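Local atomic coordinates of BlEst2 (Bacillus licheniformis, PDB entry 6WPX), a protein that probably hydrolyses ester bonds as an esterase or lipase, here in its propeptide form, in which the C-terminal domain is autoinhibitory. Residues I50-G55 against E71-N76; S60-D65 against S256-N261; I114-S119 against P269-Q274. All coordinates share one frame; numbering follows the deposited sequence. Where two conformers were deposited one is given.

How the contacts relate
From the N terminus, strand 50-53 comes first, and contact 1 closes a short loop from it to helix 69-75. The 60-65 segment lies inside that loop and is tied by contact 2 to 256-261, so contacts 1 and 2 cross. Contact 3 opens after contact 1 has closed, on strand 113-118; its partner 269-274 follows 256-261 beyond helix 260-267, so contacts 2 and 3 cross as well. Strands 50-53 and 113-118 are parallel neighbours in one sheet, which places contacts 1 and 3 about 10 Å apart between centres. Tyr118 packs on Trp63 and Ile258, joining contact 2 to the same sheet.

Contact 1 of 3, residues I50-G55 against E71-N76; sequences IVFVHG and EQAWKN
Gln72 O, in the helical turn that sets Ala73 against Ile50 and Phe52, receives Asn76 ND2 at 2.8 Å with an N-H...O angle of 151°, and Asn76 N more weakly. The amide donor is tilted 24° from the carbonyl plane. The bond folds the Asn76 side chain back on the last turn, where the chain leaves helical backbone angles. Across the contact there is no hydrogen bond, and 72 Å² of buried surface measures a small apolar meeting. The methyl of Ala73 points at the sheet and touches the edge of the Phe52 ring, its CB lying near the ring plane and 4.2 Å from Phe52 CE2. Ile50 reaches the same methyl more loosely, with 4.5 Å between Ile50 CD1 and Ala73 CB. With chi1 at -55°, CG2 of Ile50 stands anti to the backbone N and packs over one face of the ring, 3.4 Å above the Phe52 plane and offset toward the rim, while CG1 carries CD1 toward Ala73. Phe52 also meets the nearly parallel ring of Phe82 and, more steeply inclined, that of Trp63. Strand 50-53, helix 69-75 and the adjacent parallel strand 80-83 together form a beta-alpha-beta unit of the alpha/beta-hydrolase sheet.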
loop_
_atom_site.group_PDB
_atom_site.type_symbol
_atom_site.label_atom_id
_atom_site.label_comp_id
_atom_site.label_asym_id
_atom_site.label_seq_id
_atom_site.Cartn_x
_atom_site.Cartn_y
_atom_site.Cartn_z
ATOM N N ILE A 50 16.004 8.945 20.105
ATOM C CA ILE A 50 15.206 8.466 18.968
ATOM C C ILE A 50 13.982 9.320 18.806
ATOM O O ILE A 50 13.246 9.516 19.765
ATOM C CB ILE A 50 14.805 6.976 19.117
ATOM C CG1 ILE A 50 16.011 6.055 19.346
ATOM C CG2 ILE A 50 13.960 6.525 17.929
ATOM C CD1 ILE A 50 15.619 4.768 20.092
ATOM N N VAL A 51 13.717 9.759 17.580
ATOM C CA VAL A 51 12.474 10.449 17.254
ATOM C C VAL A 51 11.602 9.430 16.523
ATOM O O VAL A 51 11.982 8.936 15.459
ATOM C CB VAL A 51 12.679 11.745 16.439
ATOM C CG1 VAL A 51 11.330 12.345 16.011
ATOM C CG2 VAL A 51 13.482 12.750 17.240
ATOM N N PHE A 52 10.441 9.116 17.112
ATOM C CA PHE A 52 9.494 8.155 16.543
ATOM C C PHE A 52 8.505 8.882 15.675
ATOM O O PHE A 52 7.893 9.856 16.118
ATOM C CB PHE A 52 8.817 7.332 17.647
ATOM C CG PHE A 52 9.773 6.361 18.303
ATOM C CD1 PHE A 52 9.976 5.084 17.768
ATOM C CD2 PHE A 52 10.469 6.714 19.457
ATOM C CE1 PHE A 52 10.851 4.183 18.383
ATOM C CE2 PHE A 52 11.314 5.792 20.093
ATOM C CZ PHE A 52 11.501 4.537 19.547
ATOM N N VAL A 53 8.407 8.448 14.401
ATOM C CA VAL A 53 7.572 9.091 13.381
ATOM C C VAL A 53 6.471 8.139 12.916
ATOM O O VAL A 53 6.768 7.075 12.372
ATOM C CB VAL A 53 8.414 9.669 12.210
ATOM C CG1 VAL A 53 7.530 10.442 11.213
ATOM C CG2 VAL A 53 9.533 10.574 12.728
ATOM N N HIS A 54 5.207 8.513 13.174
ATOM C CA HIS A 54 4.030 7.719 12.809
ATOM C C HIS A 54 3.802 7.674 11.277
ATOM O O HIS A 54 4.434 8.412 10.506
ATOM C CB HIS A 54 2.774 8.269 13.496
ATOM C CG HIS A 54 2.394 9.638 12.988
ATOM N ND1 HIS A 54 1.677 9.803 11.816
ATOM C CD2 HIS A 54 2.696 10.857 13.491
ATOM C CE1 HIS A 54 1.533 11.114 11.664
ATOM N NE2 HIS A 54 2.141 11.786 12.649
ATOM N N GLY A 55 2.809 6.893 10.881
ATOM C CA GLY A 55 2.467 6.719 9.480
ATOM C C GLY A 55 1.163 7.358 9.086
ATOM O O GLY A 55 0.612 8.216 9.791
ATOM N N GLU A 71 8.664 2.838 26.555
ATOM C CA GLU A 71 9.250 2.101 27.683
ATOM C C GLU A 71 10.436 1.273 27.184
ATOM O O GLU A 71 11.445 1.198 27.867
ATOM C CB GLU A 71 8.185 1.208 28.341
ATOM C CG GLU A 71 8.663 0.422 29.544
ATOM C CD GLU A 71 7.599 -0.402 30.254
ATOM O OE1 GLU A 71 6.779 -1.051 29.562
ATOM O OE2 GLU A 71 7.625 -0.443 31.504
ATOM N N GLN A 72 10.321 0.682 25.994
ATOM C CA GLN A 72 11.409 -0.094 25.378
ATOM C C GLN A 72 12.646 0.795 25.169
ATOM O O GLN A 72 13.752 0.396 25.511
ATOM C CB GLN A 72 10.952 -0.689 24.030
ATOM C CG GLN A 72 9.968 -1.850 24.196
ATOM C CD GLN A 72 10.609 -3.104 24.723
ATOM O OE1 GLN A 72 11.807 -3.347 24.548
ATOM N NE2 GLN A 72 9.824 -3.918 25.402
ATOM N N ALA A 73 12.442 1.999 24.638
ATOM C CA ALA A 73 13.516 2.968 24.400
ATOM C C ALA A 73 14.161 3.377 25.720
ATOM O O ALA A 73 15.381 3.262 25.869
ATOM C CB ALA A 73 12.970 4.190 23.660
ATOM N N TRP A 74 13.348 3.807 26.692
ATOM C CA TRP A 74 13.823 4.229 28.007
ATOM C C TRP A 74 14.572 3.120 28.745
ATOM O O TRP A 74 15.698 3.357 29.199
ATOM C CB TRP A 74 12.670 4.773 28.861
ATOM C CG TRP A 74 13.109 5.260 30.215
ATOM C CD1 TRP A 74 13.582 6.496 30.519
ATOM C CD2 TRP A 74 13.209 4.487 31.412
ATOM N NE1 TRP A 74 13.934 6.557 31.846
ATOM C CE2 TRP A 74 13.704 5.341 32.423
ATOM C CE3 TRP A 74 12.894 3.153 31.743
ATOM C CZ2 TRP A 74 13.913 4.905 33.740
ATOM C CZ3 TRP A 74 13.126 2.718 33.037
ATOM C CH2 TRP A 74 13.601 3.594 34.028
ATOM N N LYS A 75 13.981 1.907 28.858
ATOM C CA LYS A 75 14.618 0.824 29.624
ATOM C C LYS A 75 15.943 0.346 29.004
ATOM O O LYS A 75 16.751 -0.257 29.687
ATOM C CB LYS A 75 13.650 -0.348 29.879
ATOM C CG LYS A 75 13.460 -1.316 28.730
ATOM C CD LYS A 75 12.444 -2.344 29.149
ATOM C CE LYS A 75 11.999 -3.265 28.048
ATOM N NZ LYS A 75 10.994 -4.232 28.588
ATOM N N ASN A 76 16.159 0.642 27.733
ATOM C CA ASN A 76 17.374 0.284 27.026
ATOM C C ASN A 76 18.357 1.447 26.951
ATOM O O ASN A 76 19.348 1.368 26.230
ATOM C CB ASN A 76 17.057 -0.314 25.664
ATOM C CG ASN A 76 16.546 -1.749 25.762
ATOM O OD1 ASN A 76 17.281 -2.649 26.131
ATOM N ND2 ASN A 76 15.258 -1.985 25.510
#

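Contact 2 of 3, residues S60-D65 against S256-N261; sequences SSAWFD and SIIKGN
Ile258 and Trp63 cross at about a right angle, the isoleucine spanning the far end of the indole's six-membered ring. Ile258 CG2 lies 3.8 Å from Trp63 CZ3 and equally far from Trp63 CH2, while Ile258 CB is also 3.8 Å from Trp63 CZ3, so the CZ3-CH2 bond of the indole is where the two side chains meet, the methyl coming to the ring obliquely. With chi1 at 59°, CG1 of Ile258 sits in the crowded position between backbone N and carbonyl carbon; that sends the longer branch to Ala62 and leaves CG2 for the tryptophan. Ile258 CD1, the tip of that longer branch, lies 4.0 Å from Ala62 CB and 3.4 Å from Ala62 O. A total of 192 Å² is buried between the segments. The 256-261 segment follows the edge strand 245-246 and leads into helix 260-267, consistent with the loop and helix that follow the last strand of an alpha/beta-hydrolase core, whereas 60-65 belongs to the loop after strand 50-53. Replacing Ile258 by an alanine removes CG1, CG2 and CD1, which would probably open a gap between 256-261 and both Trp63 and Ala62, leaving CZ3 and CH2 of the indole without the CG2 methyl. Asn67 bridges both segments, its ND2 bonding Ala62 O and Ile258 O and its OD1 taking Gly260 N. Lys259, bent at chi2 (-64°), curls back to hydrogen-bond Glu66 O. A water accepts from Lys259 NZ at 2.7 Å and is linked only weakly, at 3.5 Å, to Asp65 O.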
loop_
_atom_site.group_PDB
_atom_site.type_symbol
_atom_site.label_atom_id
_atom_site.label_comp_id
_atom_site.label_asym_id
_atom_site.label_seq_id
_atom_site.Cartn_x
_atom_site.Cartn_y
_atom_site.Cartn_z
ATOM N N SER A 60 1.375 10.411 17.095
ATOM C CA SER A 60 2.321 9.891 18.078
ATOM C C SER A 60 1.685 8.781 18.965
ATOM O O SER A 60 2.403 7.959 19.506
ATOM C CB SER A 60 2.856 11.034 18.938
ATOM O OG SER A 60 1.798 11.690 19.620
ATOM N N SER A 61 0.331 8.732 19.065
ATOM C CA SER A 61 -0.359 7.712 19.865
ATOM C C SER A 61 -0.139 6.272 19.349
ATOM O O SER A 61 -0.297 5.323 20.119
ATOM C CB SER A 61 -1.842 8.041 20.007
ATOM O OG SER A 61 -2.485 7.926 18.749
ATOM N N ALA A 62 0.303 6.115 18.070
ATOM C CA ALA A 62 0.631 4.813 17.471
ATOM C C ALA A 62 1.721 4.124 18.326
ATOM O O ALA A 62 1.740 2.907 18.427
ATOM C CB ALA A 62 1.165 5.014 16.063
ATOM N N TRP A 63 2.595 4.915 18.968
ATOM C CA TRP A 63 3.695 4.387 19.777
ATOM C C TRP A 63 3.281 4.039 21.188
ATOM O O TRP A 63 4.063 3.421 21.899
ATOM C CB TRP A 63 4.891 5.370 19.772
ATOM C CG TRP A 63 5.300 5.755 18.380
ATOM C CD1 TRP A 63 5.036 6.938 17.743
ATOM C CD2 TRP A 63 5.900 4.893 17.392
ATOM N NE1 TRP A 63 5.505 6.890 16.445
ATOM C CE2 TRP A 63 6.041 5.649 16.206
ATOM C CE3 TRP A 63 6.401 3.575 17.422
ATOM C CZ2 TRP A 63 6.680 5.139 15.063
ATOM C CZ3 TRP A 63 6.994 3.062 16.277
ATOM C CH2 TRP A 63 7.112 3.832 15.110
ATOM N N PHE A 64 2.055 4.417 21.603
ATOM C CA PHE A 64 1.588 4.184 22.963
ATOM C C PHE A 64 0.338 3.322 23.063
ATOM O O PHE A 64 0.238 2.565 24.028
ATOM C CB PHE A 64 1.346 5.530 23.685
ATOM C CG PHE A 64 2.593 6.372 23.856
ATOM C CD1 PHE A 64 3.051 7.187 22.827
ATOM C CD2 PHE A 64 3.303 6.353 25.045
ATOM C CE1 PHE A 64 4.203 7.955 22.992
ATOM C CE2 PHE A 64 4.432 7.153 25.215
ATOM C CZ PHE A 64 4.877 7.940 24.189
ATOM N N ASP A 65 -0.617 3.420 22.097
ATOM C CA ASP A 65 -1.849 2.632 22.180
ATOM C C ASP A 65 -1.558 1.138 22.054
ATOM O O ASP A 65 -1.066 0.679 21.031
ATOM C CB ASP A 65 -2.923 3.128 21.192
ATOM C CG ASP A 65 -3.349 4.576 21.390
ATOM O OD1 ASP A 65 -3.251 5.079 22.537
ATOM O OD2 ASP A 65 -3.842 5.184 20.420
ATOM N N SER A 256 1.839 -5.230 13.863
ATOM C CA SER A 256 2.782 -5.742 14.850
ATOM C C SER A 256 4.227 -5.172 14.733
ATOM O O SER A 256 4.986 -5.222 15.704
ATOM C CB SER A 256 2.793 -7.268 14.839
ATOM O OG SER A 256 3.531 -7.756 13.735
ATOM N N ILE A 257 4.602 -4.674 13.552
ATOM C CA ILE A 257 5.953 -4.158 13.278
ATOM C C ILE A 257 6.319 -2.929 14.148
ATOM O O ILE A 257 7.496 -2.615 14.285
ATOM C CB ILE A 257 6.166 -3.893 11.759
ATOM C CG1 ILE A 257 7.677 -3.913 11.394
ATOM C CG2 ILE A 257 5.456 -2.589 11.293
ATOM C CD1 ILE A 257 7.965 -3.832 9.870
ATOM N N ILE A 258 5.333 -2.263 14.735
ATOM C CA ILE A 258 5.613 -1.108 15.607
ATOM C C ILE A 258 5.499 -1.435 17.073
ATOM O O ILE A 258 5.690 -0.538 17.899
ATOM C CB ILE A 258 4.805 0.166 15.264
ATOM C CG1 ILE A 258 3.282 -0.066 15.349
ATOM C CG2 ILE A 258 5.270 0.684 13.924
ATOM C CD1 ILE A 258 2.467 1.253 15.542
ATOM N N LYS A 259 5.125 -2.683 17.410
ATOM C CA LYS A 259 5.007 -3.085 18.825
ATOM C C LYS A 259 6.408 -3.131 19.426
ATOM O O LYS A 259 7.259 -3.896 18.963
ATOM C CB LYS A 259 4.288 -4.445 18.973
ATOM C CG LYS A 259 2.837 -4.467 18.455
ATOM C CD LYS A 259 1.898 -3.529 19.237
ATOM C CE LYS A 259 0.447 -3.681 18.811
ATOM N NZ LYS A 259 -0.419 -2.616 19.404
ATOM N N GLY A 260 6.644 -2.259 20.402
ATOM C CA GLY A 260 7.921 -2.135 21.096
ATOM C C GLY A 260 8.587 -3.438 21.471
ATOM O O GLY A 260 9.736 -3.685 21.070
ATOM N N ASN A 261 7.871 -4.294 22.227
ATOM C CA ASN A 261 8.403 -5.594 22.675
ATOM C C ASN A 261 8.830 -6.510 21.516
ATOM O O ASN A 261 9.704 -7.344 21.695
ATOM C CB ASN A 261 7.427 -6.311 23.605
ATOM C CG ASN A 261 6.174 -6.785 22.914
ATOM O OD1 ASN A 261 5.423 -6.007 22.332
ATOM N ND2 ASN A 261 5.921 -8.073 22.976
HETATM O O HOH W 1 0.424 -0.388 18.054
#

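Contact 3 of 3, residues I114-S119 against P269-Q274; sequences ILVSYS and PLLTIQ
Leu271 leans against Ile114 from its first side-chain atom onward: Leu271 CB lies 3.9 Å from Ile114 CD1. With chi1 at -61°, CG stands anti to the carbonyl carbon, and chi2 of 168° sets CD1 anti to CA, which leaves CD2 as the branch turned to the strand. Leu271 CD2 meets both branches of the isoleucine, 3.8 Å from Ile114 CG2 and 4.0 Å from Ile114 CD1, and reaches two residues along the strand to Val116 CG2 at 4.2 Å. The leucine thus crosses two residues of one face at about right angles. CD1 of Leu271 turns instead to Ile50, 3.8 Å from Ile50 CD1. Ile114 CD1 also approaches the backbone, 3.3 Å from Leu271 O. Between the segments 129 Å² is buried, without a hydrogen bond. The turn carrying Leu271 is shaped by Pro269 O, which accepts from Thr272 N at 3.2 Å and Ile273 N at 2.9 Å, and Arg140 NH1 bonds Leu270 O and Ile273 O. Strand 113-118 is the central strand of the mixed, mainly parallel sheet, and the backbone angles of Ser119 past its end, with His254 beside it, are consistent with the nucleophile elbow of an alpha/beta hydrolase.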
loop_
_atom_site.group_PDB
_atom_site.type_symbol
_atom_site.label_atom_id
_atom_site.label_comp_id
_atom_site.label_asym_id
_atom_site.label_seq_id
_atom_site.Cartn_x
_atom_site.Cartn_y
_atom_site.Cartn_z
ATOM N N ILE A 114 18.136 9.920 16.016
ATOM C CA ILE A 114 17.890 8.811 15.103
ATOM C C ILE A 114 16.408 8.909 14.767
ATOM O O ILE A 114 15.608 9.166 15.656
ATOM C CB ILE A 114 18.216 7.462 15.803
ATOM C CG1 ILE A 114 19.736 7.291 16.007
ATOM C CG2 ILE A 114 17.592 6.247 15.040
ATOM C CD1 ILE A 114 20.064 6.186 17.041
ATOM N N LEU A 115 16.042 8.702 13.511
ATOM C CA LEU A 115 14.615 8.623 13.198
ATOM C C LEU A 115 14.234 7.159 13.116
ATOM O O LEU A 115 14.905 6.388 12.418
ATOM C CB LEU A 115 14.253 9.339 11.887
ATOM C CG LEU A 115 14.505 10.852 11.814
ATOM C CD1 LEU A 115 14.113 11.377 10.463
ATOM C CD2 LEU A 115 13.724 11.608 12.890
ATOM N N VAL A 116 13.171 6.772 13.853
ATOM C CA VAL A 116 12.545 5.449 13.743
ATOM C C VAL A 116 11.183 5.796 13.193
ATOM O O VAL A 116 10.382 6.429 13.871
ATOM C CB VAL A 116 12.514 4.556 15.005
ATOM C CG1 VAL A 116 11.642 3.306 14.752
ATOM C CG2 VAL A 116 13.939 4.121 15.375
ATOM N N SER A 117 10.983 5.495 11.916
ATOM C CA SER A 117 9.811 5.913 11.185
ATOM C C SER A 117 8.977 4.783 10.651
ATOM O O SER A 117 9.475 3.897 9.968
ATOM C CB SER A 117 10.242 6.831 10.053
ATOM O OG SER A 117 10.999 7.896 10.606
ATOM N N TYR A 118 7.687 4.866 10.887
ATOM C CA TYR A 118 6.747 3.844 10.465
ATOM C C TYR A 118 5.941 4.216 9.252
ATOM O O TYR A 118 5.413 5.323 9.197
ATOM C CB TYR A 118 5.790 3.609 11.642
ATOM C CG TYR A 118 4.559 2.759 11.367
ATOM C CD1 TYR A 118 4.680 1.466 10.853
ATOM C CD2 TYR A 118 3.306 3.155 11.831
ATOM C CE1 TYR A 118 3.580 0.616 10.762
ATOM C CE2 TYR A 118 2.197 2.316 11.742
ATOM C CZ TYR A 118 2.335 1.054 11.199
ATOM O OH TYR A 118 1.228 0.255 11.098
ATOM N N SER A 119 5.727 3.235 8.329
ATOM C CA SER A 119 4.811 3.389 7.190
ATOM C C SER A 119 5.162 4.663 6.401
ATOM O O SER A 119 6.350 4.906 6.192
ATOM C CB SER A 119 3.363 3.301 7.708
ATOM O OG SER A 119 2.320 3.815 6.893
ATOM N N PRO A 269 20.231 -2.963 17.626
ATOM C CA PRO A 269 21.603 -2.933 17.062
ATOM C C PRO A 269 21.713 -1.949 15.885
ATOM O O PRO A 269 22.769 -1.374 15.679
ATOM C CB PRO A 269 21.838 -4.373 16.565
ATOM C CG PRO A 269 20.538 -4.992 16.531
ATOM C CD PRO A 269 19.636 -4.311 17.500
ATOM N N LEU A 270 20.626 -1.747 15.142
ATOM C CA LEU A 270 20.584 -0.837 13.981
ATOM C C LEU A 270 20.652 0.623 14.408
ATOM O O LEU A 270 20.924 1.490 13.586
ATOM C CB LEU A 270 19.331 -1.080 13.090
ATOM C CG LEU A 270 19.071 -2.517 12.635
ATOM C CD1 LEU A 270 17.986 -2.554 11.584
ATOM C CD2 LEU A 270 20.326 -3.203 12.104
ATOM N N LEU A 271 20.445 0.895 15.705
ATOM C CA LEU A 271 20.551 2.256 16.210
ATOM C C LEU A 271 22.015 2.693 16.251
ATOM O O LEU A 271 22.263 3.884 16.215
ATOM C CB LEU A 271 19.938 2.382 17.634
ATOM C CG LEU A 271 18.447 2.052 17.782
ATOM C CD1 LEU A 271 18.069 1.928 19.269
ATOM C CD2 LEU A 271 17.573 3.079 17.087
ATOM N N THR A 272 22.972 1.746 16.337
ATOM C CA THR A 272 24.396 2.094 16.513
ATOM C C THR A 272 25.368 1.504 15.493
ATOM O O THR A 272 26.420 2.096 15.268
ATOM C CB THR A 272 24.855 1.689 17.929
ATOM O OG1 THR A 272 24.735 0.251 18.087
ATOM C CG2 THR A 272 24.079 2.418 19.024
ATOM N N ILE A 273 25.064 0.316 14.947
ATOM C CA ILE A 273 25.942 -0.420 14.039
ATOM C C ILE A 273 26.340 0.373 12.782
ATOM O O ILE A 273 25.552 1.189 12.300
ATOM C CB ILE A 273 25.251 -1.775 13.672
ATOM C CG1 ILE A 273 26.260 -2.840 13.249
ATOM C CG2 ILE A 273 24.117 -1.611 12.632
ATOM C CD1 ILE A 273 25.575 -4.267 12.857
ATOM N N GLN A 274 27.554 0.122 12.245
ATOM C CA GLN A 274 28.003 0.688 10.966
ATOM C C GLN A 274 27.824 -0.453 9.979
ATOM O O GLN A 274 28.509 -1.452 10.081
ATOM C CB GLN A 274 29.497 1.117 10.989
ATOM C CG GLN A 274 29.911 2.328 11.840
ATOM C CD GLN A 274 28.862 3.366 12.131
ATOM O OE1 GLN A 274 28.301 3.994 11.237
ATOM N NE2 GLN A 274 28.585 3.562 13.387
#